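Local coordinates for protein copper-containing nitrite reductase (Thermus scotoductus, PDB 6HBE) that probably catalyses the one-electron reduction of nitrite to nitric oxide with electrons from cytochrome c, working as a copper-containing homotrimer, at residues Leu67-Asn72 against Val93-Thr98; Ala28-Phe33 against Arg42-Asn47; Arg22-Glu27 against Leu55-Gly60; Asn47-Gly52 against Arg293-Pro298. All coordinates share one frame; numbering follows the deposited sequence.

Contact 1 (Leu67-Asn72 against Val93-Thr98)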
loop_
_atom_site.group_PDB
_atom_site.type_symbol
_atom_site.label_atom_id
_atom_site.label_comp_id
_atom_site.label_asym_id
_atom_site.label_seq_id
_atom_site.Cartn_x
_atom_site.Cartn_y
_atom_site.Cartn_z
ATOM N N LEU C 67 25.815 -2.918 23.724
ATOM C CA LEU C 67 24.457 -3.410 23.654
ATOM C C LEU C 67 24.199 -4.398 24.759
ATOM O O LEU C 67 24.914 -5.408 24.850
ATOM C CB LEU C 67 24.250 -4.077 22.292
ATOM C CG LEU C 67 22.933 -4.847 22.079
ATOM C CD1 LEU C 67 21.745 -3.891 22.078
ATOM C CD2 LEU C 67 23.003 -5.620 20.763
ATOM N N ARG C 68 23.142 -4.207 25.540
ATOM C CA ARG C 68 22.820 -5.124 26.623
ATOM C C ARG C 68 21.414 -5.647 26.432
ATOM O O ARG C 68 20.520 -4.872 26.115
ATOM C CB ARG C 68 22.878 -4.444 28.010
ATOM C CG ARG C 68 24.195 -3.775 28.335
ATOM C CD ARG C 68 24.189 -3.136 29.727
ATOM N NE ARG C 68 25.327 -2.235 29.862
ATOM C CZ ARG C 68 26.605 -2.619 29.994
ATOM N NH1 ARG C 68 26.947 -3.909 30.074
ATOM N NH2 ARG C 68 27.564 -1.692 30.081
ATOM N N ASN C 69 21.220 -6.953 26.615
ATOM C CA ASN C 69 19.887 -7.532 26.532
ATOM C C ASN C 69 19.288 -7.765 27.912
ATOM O O ASN C 69 19.663 -8.713 28.624
ATOM C CB ASN C 69 19.897 -8.825 25.701
ATOM C CG ASN C 69 18.503 -9.390 25.500
ATOM O OD1 ASN C 69 17.520 -8.882 26.055
ATOM N ND2 ASN C 69 18.404 -10.446 24.694
ATOM N N LEU C 70 18.308 -6.942 28.256
ATOM C CA LEU C 70 17.657 -6.950 29.548
ATOM C C LEU C 70 16.347 -7.734 29.532
ATOM O O LEU C 70 15.697 -7.852 30.566
ATOM C CB LEU C 70 17.435 -5.507 30.042
ATOM C CG LEU C 70 18.538 -4.879 30.907
ATOM C CD1 LEU C 70 19.940 -5.058 30.364
ATOM C CD2 LEU C 70 18.251 -3.404 31.160
ATOM N N ASP C 71 15.994 -8.317 28.389
ATOM C CA ASP C 71 14.738 -9.044 28.229
ATOM C C ASP C 71 14.926 -10.567 28.450
ATOM O O ASP C 71 16.043 -11.033 28.579
ATOM C CB ASP C 71 14.210 -8.818 26.798
ATOM C CG ASP C 71 12.693 -8.889 26.688
ATOM O OD1 ASP C 71 11.987 -9.105 27.700
ATOM O OD2 ASP C 71 12.191 -8.698 25.548
ATOM N N ASN C 72 13.816 -11.302 28.420
ATOM C CA ASN C 72 13.781 -12.783 28.470
ATOM C C ASN C 72 13.783 -13.495 27.100
ATOM O O ASN C 72 13.739 -14.723 27.076
ATOM C CB ASN C 72 12.563 -13.271 29.304
ATOM C CG ASN C 72 11.210 -12.814 28.732
ATOM O OD1 ASN C 72 11.116 -11.783 28.086
ATOM N ND2 ASN C 72 10.160 -13.577 28.991
ATOM N N VAL C 93 21.752 -11.970 20.218
ATOM C CA VAL C 93 22.197 -11.602 21.555
ATOM C C VAL C 93 21.247 -12.229 22.552
ATOM O O VAL C 93 20.106 -11.819 22.681
ATOM C CB VAL C 93 22.275 -10.066 21.719
ATOM C CG1 VAL C 93 22.821 -9.699 23.101
ATOM C CG2 VAL C 93 23.162 -9.482 20.625
ATOM N N GLN C 94 21.736 -13.220 23.300
ATOM C CA GLN C 94 20.889 -13.974 24.230
ATOM C C GLN C 94 20.490 -13.149 25.471
ATOM O O GLN C 94 21.173 -12.181 25.829
ATOM C CB GLN C 94 21.621 -15.269 24.679
ATOM C CG GLN C 94 22.000 -16.222 23.551
ATOM C CD GLN C 94 20.788 -16.812 22.847
ATOM O OE1 GLN C 94 19.902 -17.388 23.480
ATOM N NE2 GLN C 94 20.739 -16.667 21.529
ATOM N N PRO C 95 19.386 -13.529 26.139
ATOM C CA PRO C 95 18.988 -12.849 27.371
ATOM C C PRO C 95 20.151 -12.703 28.371
ATOM O O PRO C 95 20.884 -13.671 28.617
ATOM C CB PRO C 95 17.901 -13.765 27.946
ATOM C CG PRO C 95 17.341 -14.481 26.752
ATOM C CD PRO C 95 18.487 -14.652 25.806
ATOM N N GLY C 96 20.355 -11.487 28.871
ATOM C CA GLY C 96 21.399 -11.201 29.826
ATOM C C GLY C 96 22.784 -10.991 29.245
ATOM O O GLY C 96 23.698 -10.650 29.991
ATOM N N GLU C 97 22.960 -11.162 27.944
ATOM C CA GLU C 97 24.273 -11.004 27.309
ATOM C C GLU C 97 24.585 -9.525 27.014
ATOM O O GLU C 97 23.642 -8.713 26.880
ATOM C CB GLU C 97 24.296 -11.831 26.023
ATOM C CG GLU C 97 25.673 -12.110 25.478
ATOM C CD GLU C 97 25.704 -12.994 24.228
ATOM O OE1 GLU C 97 26.826 -13.114 23.668
ATOM O OE2 GLU C 97 24.659 -13.538 23.778
ATOM N N THR C 98 25.893 -9.206 26.886
ATOM C CA THR C 98 26.413 -7.910 26.448
ATOM C C THR C 98 27.334 -8.062 25.226
ATOM O O THR C 98 28.096 -9.030 25.127
ATOM C CB THR C 98 27.188 -7.197 27.603
ATOM O OG1 THR C 98 26.286 -6.921 28.671
ATOM C CG2 THR C 98 27.768 -5.866 27.164
#
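Asn69 carries this contact with both its backbone and its amide. Its N donates to Glu97 O at 3.0 Å, almost straight (170°) and nearly along the C=O axis. Its own O accepts from Gly96 N at 2.9 Å. With CG anti to the backbone N (chi1 -175°), the carboxamide points toward the 93-98 loop, and ND2 donates to Val93 O at 3.0 Å, the acceptor lying near the amide plane while the nitrogen stands above the carbonyl plane of Val93. ND2 also bonds to Val73 O, and OD1 closes an Asx turn by accepting from Asp71 N at 2.8 Å, so the amide is fixed at both ends. The loop it grips is a type II turn from Gln94 to Glu97, with Gly96 at the positive phi that suits glycine. The turn is braced by Gln94 N on the anti lone pair of Glu97 OE2 at 3.0 Å, while Glu97 OE1 forms a salt bridge with Arg99. Beyond the turn, Arg68 and Thr98 form an antiparallel non-hydrogen-bonded pair whose side chains run alongside each other, joined by a weak NH1 to OG1 bond. Apolar contact is modest: Leu67 CD2 meets Val93 CG2 at 3.9 Å. Pro95 CB makes van der Waals contact with the carbonyl Asp71 O at 3.4 Å. Asp71 OD2 accepts from His75 NE2, a second-shell bond to a ligand of the type 1 copper that would probably polarise the imidazole. The contact thus ties strand 62-69, flanked by strand 21-36, to the turn that leads into edge strand 98-104.

Contact 2 (Ala28-Phe33 against Arg42-Asn47)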
loop_
_atom_site.group_PDB
_atom_site.type_symbol
_atom_site.label_atom_id
_atom_site.label_comp_id
_atom_site.label_asym_id
_atom_site.label_seq_id
_atom_site.Cartn_x
_atom_site.Cartn_y
_atom_site.Cartn_z
ATOM N N ALA C 28 18.105 -3.490 25.219
ATOM C CA ALA C 28 16.913 -4.147 24.679
ATOM C C ALA C 28 15.976 -4.622 25.785
ATOM O O ALA C 28 16.417 -5.291 26.747
ATOM C CB ALA C 28 17.299 -5.315 23.756
ATOM N N ARG C 29 14.690 -4.293 25.648
ATOM C CA ARG C 29 13.652 -4.668 26.631
ATOM C C ARG C 29 12.241 -4.791 26.063
ATOM O O ARG C 29 11.995 -4.417 24.927
ATOM C CB ARG C 29 13.643 -3.690 27.789
ATOM C CG ARG C 29 13.762 -2.247 27.389
ATOM C CD ARG C 29 14.349 -1.453 28.534
ATOM N NE ARG C 29 13.501 -1.575 29.702
ATOM C CZ ARG C 29 13.702 -0.943 30.852
ATOM N NH1 ARG C 29 14.730 -0.101 31.014
ATOM N NH2 ARG C 29 12.837 -1.149 31.842
ATOM N N SER C 30 11.352 -5.386 26.859
ATOM C CA SER C 30 9.917 -5.389 26.639
ATOM C C SER C 30 9.343 -4.125 27.265
ATOM O O SER C 30 9.719 -3.785 28.396
ATOM C CB SER C 30 9.263 -6.585 27.337
ATOM O OG SER C 30 9.419 -7.737 26.544
ATOM N N SER C 31 8.431 -3.443 26.571
ATOM C CA SER C 31 7.888 -2.157 27.076
ATOM C C SER C 31 6.409 -1.923 26.722
ATOM O O SER C 31 5.801 -2.654 25.900
ATOM C CB SER C 31 8.714 -0.985 26.532
ATOM O OG SER C 31 10.130 -1.160 26.692
ATOM N N ILE C 32 5.856 -0.873 27.319
ATOM C CA ILE C 32 4.501 -0.417 27.049
ATOM C C ILE C 32 4.587 1.093 26.770
ATOM O O ILE C 32 5.118 1.831 27.599
ATOM C CB ILE C 32 3.555 -0.682 28.231
ATOM C CG1 ILE C 32 3.604 -2.155 28.645
ATOM C CG2 ILE C 32 2.125 -0.276 27.892
ATOM C CD1 ILE C 32 2.729 -2.492 29.837
ATOM N N PHE C 33 4.078 1.538 25.610
ATOM C CA PHE C 33 4.100 2.959 25.218
ATOM C C PHE C 33 2.698 3.609 25.232
ATOM O O PHE C 33 1.748 3.007 24.762
ATOM C CB PHE C 33 4.709 3.095 23.812
ATOM C CG PHE C 33 5.854 2.147 23.519
ATOM C CD1 PHE C 33 7.085 2.317 24.122
ATOM C CD2 PHE C 33 5.717 1.119 22.563
ATOM C CE1 PHE C 33 8.144 1.470 23.850
ATOM C CE2 PHE C 33 6.780 0.255 22.280
ATOM C CZ PHE C 33 7.998 0.445 22.916
ATOM N N ARG C 42 1.753 -2.373 23.511
ATOM C CA ARG C 42 2.792 -3.309 23.984
ATOM C C ARG C 42 3.718 -3.661 22.855
ATOM O O ARG C 42 3.263 -3.910 21.741
ATOM C CB ARG C 42 2.185 -4.615 24.505
ATOM C CG ARG C 42 1.270 -4.470 25.713
ATOM C CD ARG C 42 1.135 -5.795 26.451
ATOM N NE ARG C 42 -0.164 -5.856 27.094
ATOM C CZ ARG C 42 -0.420 -5.682 28.393
ATOM N NH1 ARG C 42 -1.695 -5.758 28.798
ATOM N NH2 ARG C 42 0.548 -5.455 29.297
ATOM N N GLY C 43 5.010 -3.731 23.156
ATOM C CA GLY C 43 6.017 -4.112 22.182
ATOM C C GLY C 43 7.398 -4.290 22.771
ATOM O O GLY C 43 7.544 -4.684 23.920
ATOM N N PHE C 44 8.414 -4.027 21.960
ATOM C CA PHE C 44 9.809 -4.087 22.362
ATOM C C PHE C 44 10.443 -2.711 22.158
ATOM O O PHE C 44 10.034 -1.971 21.248
ATOM C CB PHE C 44 10.593 -5.091 21.509
ATOM C CG PHE C 44 10.107 -6.529 21.600
ATOM C CD1 PHE C 44 10.178 -7.231 22.811
ATOM C CD2 PHE C 44 9.647 -7.212 20.460
ATOM C CE1 PHE C 44 9.742 -8.558 22.908
ATOM C CE2 PHE C 44 9.213 -8.544 20.549
ATOM C CZ PHE C 44 9.257 -9.213 21.772
ATOM N N SER C 45 11.459 -2.375 22.965
ATOM C CA SER C 45 12.180 -1.098 22.842
ATOM C C SER C 45 13.691 -1.229 23.037
ATOM O O SER C 45 14.204 -2.310 23.426
ATOM C CB SER C 45 11.647 -0.087 23.863
ATOM O OG SER C 45 12.061 -0.422 25.171
ATOM N N PHE C 46 14.384 -0.143 22.726
ATOM C CA PHE C 46 15.682 0.166 23.309
ATOM C C PHE C 46 15.461 1.267 24.361
ATOM O O PHE C 46 14.905 2.336 24.060
ATOM C CB PHE C 46 16.680 0.628 22.278
ATOM C CG PHE C 46 17.065 -0.444 21.288
ATOM C CD1 PHE C 46 17.892 -1.481 21.666
ATOM C CD2 PHE C 46 16.541 -0.441 19.999
ATOM C CE1 PHE C 46 18.231 -2.477 20.774
ATOM C CE2 PHE C 46 16.881 -1.426 19.097
ATOM C CZ PHE C 46 17.727 -2.450 19.485
ATOM N N ASN C 47 15.860 0.975 25.601
ATOM C CA ASN C 47 15.831 1.938 26.708
ATOM C C ASN C 47 14.459 2.490 27.078
ATOM O O ASN C 47 14.345 3.633 27.531
ATOM C CB ASN C 47 16.786 3.088 26.437
ATOM C CG ASN C 47 18.203 2.627 26.142
ATOM O OD1 ASN C 47 18.465 1.822 25.220
ATOM N ND2 ASN C 47 19.137 3.150 26.896
#
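This is the antiparallel pairing of a beta hairpin, strands 21-36 and 39-46, in the first cupredoxin domain beside the type 1 copper site. Two hydrogen-bonded pairs, Arg29 with Ser45 and Ser31 with Gly43, give four backbone bonds. Ser45 N to Arg29 O is the shortest at 2.9 Å, and Ser31 N to Gly43 O is the straightest (175°). On the face of Arg29, Ser31 and Ser45, the two serine hydroxyls meet tip to tip, OG to OG at 2.6 Å. Ser45 OG stands in the crowded position between its backbone N and carbonyl carbon (chi1 72°), which turns it to Ser31; Ser31 OG also bonds to Asp48 OD1. Arg29 CG, likewise in the crowded position, lies 3.3 Å from Ser45 OG, and the chain bends at chi3 past Asn47, with NE in a long, weak ion pair with Asp48. An alanine at Arg29 would lose the methylene cover over the serine pair, and would probably leave the hydroxyls more accessible to water. Phe33 presents its edge to the other strand, CZ lying 3.6 Å from Phe44 O and 3.8 Å from Ser45 CB. On the opposite face, Ser30 OG, hydrogen-bonded to Asp71 OD2, touches the Phe44 rim, CE1, at 3.7 Å. The Phe44 ring itself stacks on His125 and meets His75 edge-to-face, both copper ligands, while Ser45 O accepts from NE2 of the ligand Gln130. Strand 62-69 flanks strand 21-36 through Ala28, and strand 309-311 flanks strand 39-46 through Arg42.

Contact 3 (Arg22-Glu27 against Leu55-Gly60)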
loop_
_atom_site.group_PDB
_atom_site.type_symbol
_atom_site.label_atom_id
_atom_site.label_comp_id
_atom_site.label_asym_id
_atom_site.label_seq_id
_atom_site.Cartn_x
_atom_site.Cartn_y
_atom_site.Cartn_z
ATOM N N ARG C 22 33.237 8.219 20.768
ATOM C CA ARG C 22 31.909 8.454 21.293
ATOM C C ARG C 22 31.373 7.123 21.734
ATOM O O ARG C 22 31.514 6.127 21.017
ATOM C CB ARG C 22 31.010 9.041 20.199
ATOM C CG ARG C 22 31.451 10.388 19.647
ATOM C CD ARG C 22 31.521 11.437 20.757
ATOM N NE ARG C 22 30.325 11.356 21.600
ATOM C CZ ARG C 22 29.118 11.824 21.262
ATOM N NH1 ARG C 22 28.925 12.475 20.107
ATOM N NH2 ARG C 22 28.092 11.670 22.101
ATOM N N HIS C 23 30.718 7.093 22.883
ATOM C CA HIS C 23 30.231 5.854 23.416
ATOM C C HIS C 23 28.750 5.937 23.738
ATOM O O HIS C 23 28.305 6.892 24.370
ATOM C CB HIS C 23 31.049 5.460 24.653
ATOM C CG HIS C 23 30.614 4.161 25.243
ATOM N ND1 HIS C 23 30.462 3.966 26.597
ATOM C CD2 HIS C 23 30.235 3.003 24.648
ATOM C CE1 HIS C 23 30.026 2.737 26.814
ATOM N NE2 HIS C 23 29.867 2.136 25.644
ATOM N N PHE C 24 27.995 4.927 23.294
ATOM C CA PHE C 24 26.562 4.858 23.484
ATOM C C PHE C 24 26.154 3.488 24.001
ATOM O O PHE C 24 26.685 2.462 23.544
ATOM C CB PHE C 24 25.814 5.136 22.154
ATOM C CG PHE C 24 26.157 6.465 21.513
ATOM C CD1 PHE C 24 25.615 7.654 21.992
ATOM C CD2 PHE C 24 27.046 6.525 20.449
ATOM C CE1 PHE C 24 25.920 8.871 21.395
ATOM C CE2 PHE C 24 27.368 7.734 19.843
ATOM C CZ PHE C 24 26.805 8.916 20.319
ATOM N N THR C 25 25.168 3.470 24.903
ATOM C CA THR C 25 24.641 2.239 25.466
ATOM C C THR C 25 23.171 2.041 25.076
ATOM O O THR C 25 22.342 2.914 25.314
ATOM C CB THR C 25 24.805 2.180 26.994
ATOM O OG1 THR C 25 26.195 2.342 27.321
ATOM C CG2 THR C 25 24.345 0.811 27.522
ATOM N N LEU C 26 22.877 0.924 24.399
ATOM C CA LEU C 26 21.497 0.532 24.093
ATOM C C LEU C 26 21.076 -0.702 24.885
ATOM O O LEU C 26 21.807 -1.711 24.896
ATOM C CB LEU C 26 21.340 0.271 22.580
ATOM C CG LEU C 26 21.615 1.466 21.664
ATOM C CD1 LEU C 26 21.610 1.059 20.205
ATOM C CD2 LEU C 26 20.599 2.589 21.900
ATOM N N GLU C 27 19.887 -0.652 25.486
ATOM C CA GLU C 27 19.363 -1.704 26.315
ATOM C C GLU C 27 18.044 -2.275 25.769
ATOM O O GLU C 27 16.987 -1.634 25.858
ATOM C CB GLU C 27 19.170 -1.196 27.756
ATOM C CG GLU C 27 20.468 -0.678 28.383
ATOM C CD GLU C 27 20.356 -0.428 29.884
ATOM O OE1 GLU C 27 19.253 -0.078 30.354
ATOM O OE2 GLU C 27 21.380 -0.582 30.590
ATOM N N LEU C 55 21.208 9.098 18.654
ATOM C CA LEU C 55 22.669 9.220 18.708
ATOM C C LEU C 55 23.145 10.203 17.675
ATOM O O LEU C 55 22.701 10.146 16.527
ATOM C CB LEU C 55 23.324 7.852 18.449
ATOM C CG LEU C 55 22.621 6.618 19.022
ATOM C CD1 LEU C 55 23.389 5.334 18.657
ATOM C CD2 LEU C 55 22.400 6.707 20.524
ATOM N N VAL C 56 24.020 11.140 18.059
ATOM C CA VAL C 56 24.567 12.122 17.127
ATOM C C VAL C 56 26.088 12.142 17.261
ATOM O O VAL C 56 26.610 12.317 18.368
ATOM C CB VAL C 56 24.024 13.546 17.407
ATOM C CG1 VAL C 56 24.633 14.558 16.443
ATOM C CG2 VAL C 56 22.504 13.563 17.321
ATOM N N VAL C 57 26.776 11.974 16.136
ATOM C CA VAL C 57 28.231 12.018 16.060
ATOM C C VAL C 57 28.652 12.867 14.884
ATOM O O VAL C 57 27.804 13.332 14.101
ATOM C CB VAL C 57 28.860 10.602 15.966
ATOM C CG1 VAL C 57 28.326 9.702 17.080
ATOM C CG2 VAL C 57 28.625 9.965 14.590
ATOM N N GLU C 58 29.963 13.104 14.787
ATOM C CA GLU C 58 30.564 13.817 13.662
ATOM C C GLU C 58 31.199 12.826 12.693
ATOM O O GLU C 58 31.653 11.753 13.118
ATOM C CB GLU C 58 31.640 14.819 14.148
ATOM C CG GLU C 58 31.148 15.839 15.182
ATOM C CD GLU C 58 30.129 16.857 14.653
ATOM O OE1 GLU C 58 29.076 17.077 15.305
ATOM O OE2 GLU C 58 30.364 17.469 13.592
ATOM N N GLU C 59 31.231 13.200 11.407
ATOM C CA GLU C 59 31.908 12.436 10.358
ATOM C C GLU C 59 33.387 12.167 10.727
ATOM O O GLU C 59 34.121 13.088 11.124
ATOM C CB GLU C 59 31.826 13.148 9.015
ATOM C CG GLU C 59 32.490 12.393 7.848
ATOM C CD GLU C 59 32.377 13.085 6.503
ATOM O OE1 GLU C 59 31.727 14.149 6.399
ATOM O OE2 GLU C 59 32.958 12.561 5.531
ATOM N N GLY C 60 33.801 10.913 10.601
ATOM C CA GLY C 60 35.156 10.499 10.999
ATOM C C GLY C 60 35.307 10.053 12.451
ATOM O O GLY C 60 36.355 9.518 12.798
#
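Val56 O is the best-held polar atom, and across the two segments one bond grips it: Arg22 NH1 donates at 2.9 Å with a bent N-H...O angle of 133°. The nitrogen lies in the carbonyl plane, whereas the oxygen is tilted out of the guanidinium plane. The arginine reaches it by folding at chi2 and chi3, which leans the guanidinium along the strand toward Phe24, so that Phe24 CZ lies 3.5 Å above one face of the Arg22 guanidinium, toward the rim. Phe24 fills the centre of the contact. Leu55 CB stands 4.0 Å over the ring centroid, 9° off the normal, a CH-pi contact from straight above; Leu55 CD2 slides alongside to 3.7 Å from Phe24 CD1. Val57 comes at the ring edge instead, its CG1 3.5 Å from Phe24 CE2, and the same methyl reaches Arg22 CG at 4.1 Å. Replacing Arg22 by an alanine would remove the donor to Val56 O and the guanidinium face against Phe24 CZ, and is likely to loosen this end of the packing between the strands. They run nearly antiparallel at 166°, but the axes of the short segments approach only to 8.9 Å, so no backbone bonds join them and side chains interlock between. Strand 21-36 bonds instead to strand 62-69, while Leu55 and Val57 also pack on strand 131-137. This is the face-to-face packing of two sheets in a beta sandwich, here that of the first cupredoxin domain.

Contact 4 (Asn47-Gly52 against Arg293-Pro298)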
loop_
_atom_site.group_PDB
_atom_site.type_symbol
_atom_site.label_atom_id
_atom_site.label_comp_id
_atom_site.label_asym_id
_atom_site.label_seq_id
_atom_site.Cartn_x
_atom_site.Cartn_y
_atom_site.Cartn_z
ATOM N N ASN C 47 15.860 0.975 25.601
ATOM C CA ASN C 47 15.831 1.938 26.708
ATOM C C ASN C 47 14.459 2.490 27.078
ATOM O O ASN C 47 14.345 3.633 27.531
ATOM C CB ASN C 47 16.786 3.088 26.437
ATOM C CG ASN C 47 18.203 2.627 26.142
ATOM O OD1 ASN C 47 18.465 1.822 25.220
ATOM N ND2 ASN C 47 19.137 3.150 26.896
ATOM N N ASP C 48 13.431 1.671 26.883
ATOM C CA ASP C 48 12.073 1.962 27.294
ATOM C C ASP C 48 11.382 3.160 26.566
ATOM O O ASP C 48 10.487 3.795 27.130
ATOM C CB ASP C 48 12.067 2.142 28.814
ATOM C CG ASP C 48 10.770 1.680 29.478
ATOM O OD1 ASP C 48 10.202 0.608 29.122
ATOM O OD2 ASP C 48 10.350 2.390 30.423
ATOM N N MET C 49 11.828 3.456 25.339
ATOM C CA MET C 49 11.239 4.502 24.470
ATOM C C MET C 49 11.138 3.971 23.032
ATOM O O MET C 49 12.005 3.211 22.616
ATOM C CB MET C 49 12.091 5.777 24.472
ATOM C CG MET C 49 13.593 5.569 24.592
ATOM S SD MET C 49 14.567 7.089 24.767
ATOM C CE MET C 49 13.494 8.033 25.848
ATOM N N SER C 50 10.099 4.376 22.289
ATOM C CA SER C 50 9.991 4.076 20.841
ATOM C C SER C 50 9.489 5.343 20.106
ATOM O O SER C 50 8.350 5.741 20.324
ATOM C CB SER C 50 9.034 2.916 20.589
ATOM O OG SER C 50 8.984 2.610 19.191
ATOM N N PRO C 51 10.309 5.991 19.280
ATOM C CA PRO C 51 11.674 5.560 18.930
ATOM C C PRO C 51 12.671 5.642 20.076
ATOM O O PRO C 51 12.467 6.391 21.059
ATOM C CB PRO C 51 12.088 6.537 17.836
ATOM C CG PRO C 51 11.155 7.697 17.935
ATOM C CD PRO C 51 9.866 7.138 18.475
ATOM N N GLY C 52 13.743 4.862 19.952
ATOM C CA GLY C 52 14.755 4.774 20.990
ATOM C C GLY C 52 15.685 5.994 21.092
ATOM O O GLY C 52 15.460 7.003 20.416
ATOM N N ARG C 293 14.309 16.256 19.894
ATOM C CA ARG C 293 14.979 14.958 19.717
ATOM C C ARG C 293 14.005 13.892 19.146
ATOM O O ARG C 293 12.790 13.843 19.496
ATOM C CB ARG C 293 15.550 14.468 21.064
ATOM C CG ARG C 293 16.511 15.445 21.749
ATOM C CD ARG C 293 16.892 15.008 23.164
ATOM N NE ARG C 293 17.650 13.765 23.119
ATOM C CZ ARG C 293 18.916 13.627 22.726
ATOM N NH1 ARG C 293 19.675 14.665 22.414
ATOM N NH2 ARG C 293 19.446 12.403 22.701
ATOM N N ALA C 294 14.558 12.961 18.380
ATOM C CA ALA C 294 13.746 11.931 17.720
ATOM C C ALA C 294 13.591 10.727 18.628
ATOM O O ALA C 294 14.064 9.624 18.297
ATOM C CB ALA C 294 14.365 11.551 16.407
ATOM N N GLU C 295 12.859 10.928 19.733
ATOM C CA GLU C 295 12.774 9.969 20.844
ATOM C C GLU C 295 11.347 9.945 21.336
ATOM O O GLU C 295 10.694 11.006 21.446
ATOM C CB GLU C 295 13.707 10.377 22.003
ATOM C CG GLU C 295 15.192 10.290 21.672
ATOM C CD GLU C 295 16.140 10.836 22.738
ATOM O OE1 GLU C 295 15.709 11.622 23.621
ATOM O OE2 GLU C 295 17.376 10.560 22.638
ATOM N N GLY C 296 10.850 8.753 21.598
ATOM C CA GLY C 296 9.515 8.554 22.184
ATOM C C GLY C 296 9.414 9.038 23.629
ATOM O O GLY C 296 10.421 9.294 24.276
ATOM N N VAL C 297 8.186 9.123 24.130
ATOM C CA VAL C 297 7.920 9.397 25.544
ATOM C C VAL C 297 8.275 8.112 26.321
ATOM O O VAL C 297 7.876 7.014 25.890
ATOM C CB VAL C 297 6.424 9.692 25.800
ATOM C CG1 VAL C 297 6.164 9.968 27.286
ATOM C CG2 VAL C 297 5.932 10.868 24.943
ATOM N N PRO C 298 8.987 8.221 27.464
ATOM C CA PRO C 298 9.297 6.990 28.229
ATOM C C PRO C 298 8.062 6.150 28.557
ATOM O O PRO C 298 6.993 6.704 28.769
ATOM C CB PRO C 298 9.926 7.542 29.519
ATOM C CG PRO C 298 10.567 8.813 29.069
ATOM C CD PRO C 298 9.546 9.412 28.135
HETATM O O HOH W 1 7.933 5.745 23.598
HETATM O O HOH W 2 16.181 7.819 17.882
#
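The Arg293 guanidinium is held at its edge: Glu295 OE1 lies in its plane, 2.9 Å from NE, and OE2 takes NH2 at 2.8 Å. This side-on, two-nitrogen salt bridge meets the carboxylate from above the carboxylate plane. OE2 also accepts from Met54 N, which ties the pair to the chain just past Gly52. Across the segments, the one direct hydrogen bond runs from Gly296 N to a lone pair of Pro51 O, 2.9 Å and practically straight (178°). Gly296 must be small here, because a CB would clash with Ser50 O. The peptide before Pro51 is cis, and the ring sets CG 3.5 Å from Ala294 O. Two waters add bridges: one links Ser50 N to Val297 O, the other donates to Gly52 O and to Ala294 O, both at 2.8 Å. Met49 curls at chi3 so that CE approaches Gly296 O at 3.7 Å. Pro51 also touches strand 154-163 and Ala294 packs on strands 131-137 and 154-163, so the contact joins the two cupredoxin domains. It is loop-on-loop packing, in which the segment following the second domain crosses back over the first before strand 309-311.

Contacts 1, 2 and 3 each have a strand in the sheet ordered 98-104, 62-69, 21-36, 39-46, 309-311; contact 3 packs it on the second sheet through strand 55-58. Strand 21-36 serves contact 3 at its start and contact 2 further on, centres about 21 Å apart. Contacts 1 and 2, centres about 13 Å apart, are joined through Ala28 and both border the type 1 copper. Contact 4, its centre about 10 Å from that of contact 2, shares Asn47 with it; its second segment comes 241 residues later, so the intervening chain holds contact 1, the rest of the first domain and the second. Along the chain, contact 2 falls within the span of contact 3, and contacts 3 and 4 alternate.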